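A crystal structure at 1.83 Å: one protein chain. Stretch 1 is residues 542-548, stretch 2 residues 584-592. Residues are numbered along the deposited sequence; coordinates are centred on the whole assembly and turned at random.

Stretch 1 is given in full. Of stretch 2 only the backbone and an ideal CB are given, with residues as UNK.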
# COMPACT_ATOMS: atom_id res chain seq x y z
N ARG A 542 13.51 3.29 0.24
CA ARG A 542 14.39 2.25 -0.28
C ARG A 542 15.81 2.56 0.19
O ARG A 542 16.06 3.69 0.63
CB ARG A 542 14.34 2.22 -1.80
CG ARG A 542 14.57 3.61 -2.39
CD ARG A 542 14.35 3.64 -3.89
NE ARG A 542 13.72 4.89 -4.28
CZ ARG A 542 13.17 5.13 -5.47
NH1 ARG A 542 13.17 4.19 -6.42
NH2 ARG A 542 12.60 6.31 -5.70
N PRO A 543 16.74 1.62 0.10
CA PRO A 543 18.15 1.99 0.26
C PRO A 543 18.52 3.11 -0.69
O PRO A 543 17.98 3.22 -1.80
CB PRO A 543 18.90 0.69 -0.08
CG PRO A 543 17.89 -0.41 0.21
CD PRO A 543 16.56 0.18 -0.20
N LEU A 544 19.42 3.99 -0.23
CA LEU A 544 19.98 5.05 -1.05
C LEU A 544 21.48 4.84 -1.18
O LEU A 544 22.11 4.22 -0.32
CB LEU A 544 19.70 6.44 -0.45
CG LEU A 544 18.23 6.83 -0.28
CD1 LEU A 544 18.14 8.26 0.29
CD2 LEU A 544 17.46 6.71 -1.60
N ASP A 545 22.04 5.36 -2.26
CA ASP A 545 23.45 5.12 -2.60
C ASP A 545 24.33 6.07 -1.79
O ASP A 545 24.51 7.24 -2.15
CB ASP A 545 23.65 5.32 -4.10
CG ASP A 545 24.98 4.79 -4.60
OD1 ASP A 545 25.73 4.17 -3.81
OD2 ASP A 545 25.26 4.99 -5.79
N ILE A 546 24.87 5.57 -0.67
CA ILE A 546 25.56 6.40 0.31
C ILE A 546 26.95 5.88 0.64
O ILE A 546 27.59 6.42 1.54
CB ILE A 546 24.74 6.50 1.61
CG1 ILE A 546 24.54 5.08 2.16
CG2 ILE A 546 23.43 7.24 1.37
CD1 ILE A 546 23.92 5.02 3.47
N ALA A 547 27.41 4.82 -0.03
CA ALA A 547 28.64 4.16 0.40
C ALA A 547 29.84 5.08 0.34
O ALA A 547 30.80 4.90 1.10
CB ALA A 547 28.89 2.92 -0.47
N GLY A 548 29.83 6.08 -0.55
CA GLY A 548 30.96 6.97 -0.65
C GLY A 548 31.06 7.97 0.49
O GLY A 548 32.12 8.56 0.69
N UNK A 584 15.25 -5.19 5.40
CA UNK A 584 14.44 -6.06 4.54
C UNK A 584 14.89 -6.09 3.09
O UNK A 584 14.40 -6.93 2.32
CB UNK A 584 12.98 -5.62 4.59
N UNK A 585 15.77 -5.17 2.68
CA UNK A 585 16.41 -5.18 1.37
C UNK A 585 17.91 -5.14 1.58
O UNK A 585 18.40 -4.54 2.55
CB UNK A 585 15.94 -4.01 0.51
N UNK A 586 18.65 -5.77 0.67
CA UNK A 586 20.10 -5.67 0.66
C UNK A 586 20.52 -4.26 0.25
O UNK A 586 19.99 -3.70 -0.72
CB UNK A 586 20.71 -6.71 -0.28
N UNK A 587 21.48 -3.67 0.96
CA UNK A 587 21.85 -2.28 0.76
C UNK A 587 23.10 -2.19 -0.13
O UNK A 587 24.17 -2.68 0.25
CB UNK A 587 22.09 -1.59 2.11
N UNK A 588 22.97 -1.49 -1.26
CA UNK A 588 24.01 -1.47 -2.29
C UNK A 588 25.30 -0.79 -1.82
O UNK A 588 25.28 0.19 -1.07
CB UNK A 588 23.48 -0.76 -3.54
N UNK A 589 26.44 -1.32 -2.30
CA UNK A 589 27.69 -0.55 -2.26
C UNK A 589 27.71 0.48 -3.37
O UNK A 589 28.41 1.49 -3.27
CB UNK A 589 28.90 -1.47 -2.38
N UNK A 590 26.97 0.22 -4.44
CA UNK A 590 27.00 1.05 -5.63
C UNK A 590 25.69 0.85 -6.38
O UNK A 590 25.18 -0.27 -6.45
CB UNK A 590 28.20 0.71 -6.51
N UNK A 591 25.17 1.94 -6.94
CA UNK A 591 24.04 1.88 -7.86
C UNK A 591 24.28 0.86 -8.98
O UNK A 591 23.33 0.24 -9.49
CB UNK A 591 23.78 3.26 -8.46
N UNK A 592 25.55 0.65 -9.37
CA UNK A 592 25.89 -0.28 -10.44
C UNK A 592 25.57 -1.73 -10.10
O UNK A 592 25.55 -2.57 -11.00
CB UNK A 592 27.38 -0.15 -10.78

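Position 584 lies beyond the reach of stretch 1. Its phi of -88° would admit proline among many others, and the residue is Pro584.

At 585 the CB points toward stretch 1 and stops 4.1 Å from Pro543 CG, an apolar ring carbon with no charge nearby. Any aliphatic side chain would suit. Met585 is found; the end of its chain leads away.

Position 586 turns its CB away, so stretch 1 says little about it. It is Thr586, whose OG1 is hydrogen-bonded elsewhere in the structure.

Position 587 is the most telling. The CB points sideways, 4.5 Å from Pro543 CB, and beyond it lie the proline ring, the carbonyl of Leu544 and the methyl end of Ile546. A long aliphatic or a flat aromatic could cover the proline; one that also carries an N-H could reach the carbonyl. Trp587 does both. Pro543 CA sits 3.7 Å from the centroid of its six-membered ring, 5° off the normal, so the proline lies over one face in a CH-pi contact. Trp587 NE1 gives a weak hydrogen bond to Leu544 O, short at 2.8 Å but bent to 127°, and Trp587 CZ2 packs 3.7 Å from Ile546 CD1.

At 588 the CB again points toward stretch 1, with 5.4 Å separating it from Asp545 OD1. That gap leaves room for a long, flexible chain; a basic one could seek the carboxylate, an apolar one the backbone beside Pro543. Met588 takes the apolar course: its SD lies 3.9 Å from Asp545 CB, and its CE reaches 4.2 Å from Pro543 CB and 3.7 Å from Pro543 O, which has no partner in the model. Its backbone O accepts from a water that also donates to Asp545 OD1 and accepts from Ile546 N.

Position 589 directs its CB away, and its backbone O is 3.2 Å from Ala547 CB. Many polar side chains would serve; Arg589 is deposited.

At 590 the CB also points away, 5.0 Å from Asp545 OD1, so stretch 1 leaves the choice wide. Ser590 uses OG locally, accepting from the N of 592 at 3.0 Å.

Position 591 offers its backbone N to the Asp545 carboxylate, a bond open to any residue but proline. The CB points sideways, only 3.5 Å from OD2 of Asp545, so an acid would be a poor choice. Phe591 N makes a weak hydrogen bond to Asp545 OD2 at 3.3 Å, and the ring leads away.

Position 592 is out of contact; it is Asp592.

Stretch 2 584-592: PMTWMRSFD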
# COMPACT_ATOMS: atom_id res chain seq x y z
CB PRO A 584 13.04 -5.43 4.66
CG PRO A 584 13.35 -3.96 4.79
CD PRO A 584 14.59 -3.89 5.65
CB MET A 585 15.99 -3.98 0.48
CG MET A 585 14.63 -4.07 -0.24
SD MET A 585 13.26 -4.04 0.91
CE MET A 585 11.82 -3.74 -0.13
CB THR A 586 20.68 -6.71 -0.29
OG1 THR A 586 20.38 -8.03 0.19
CG2 THR A 586 22.17 -6.57 -0.41
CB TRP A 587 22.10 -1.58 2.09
CG TRP A 587 22.05 -0.09 2.02
CD1 TRP A 587 22.87 0.73 1.27
CD2 TRP A 587 21.15 0.78 2.72
NE1 TRP A 587 22.52 2.05 1.47
CE2 TRP A 587 21.47 2.11 2.35
CE3 TRP A 587 20.10 0.56 3.61
CZ2 TRP A 587 20.77 3.21 2.84
CZ3 TRP A 587 19.40 1.67 4.11
CH2 TRP A 587 19.75 2.97 3.72
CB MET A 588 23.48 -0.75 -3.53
CG MET A 588 23.37 0.77 -3.33
SD MET A 588 22.40 1.65 -4.55
CE MET A 588 20.80 1.73 -3.73
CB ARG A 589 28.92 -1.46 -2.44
CG ARG A 589 29.34 -2.21 -1.21
CD ARG A 589 30.70 -2.90 -1.42
NE ARG A 589 30.95 -3.84 -0.34
CZ ARG A 589 31.37 -3.50 0.87
NH1 ARG A 589 31.60 -2.22 1.16
NH2 ARG A 589 31.56 -4.43 1.79
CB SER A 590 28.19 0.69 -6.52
OG SER A 590 28.03 1.21 -7.82
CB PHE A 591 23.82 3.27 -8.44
CG PHE A 591 22.59 3.41 -9.27
CD1 PHE A 591 21.34 3.54 -8.67
CD2 PHE A 591 22.69 3.42 -10.66
CE1 PHE A 591 20.20 3.68 -9.45
CE2 PHE A 591 21.55 3.55 -11.44
CZ PHE A 591 20.30 3.69 -10.83
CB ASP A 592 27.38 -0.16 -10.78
CG ASP A 592 27.73 1.17 -11.43
OD1 ASP A 592 26.80 1.88 -11.87
OD2 ASP A 592 28.93 1.51 -11.50
O HOH W 1 25.63 2.98 -1.45
O HOH W 2 27.32 4.41 -7.06
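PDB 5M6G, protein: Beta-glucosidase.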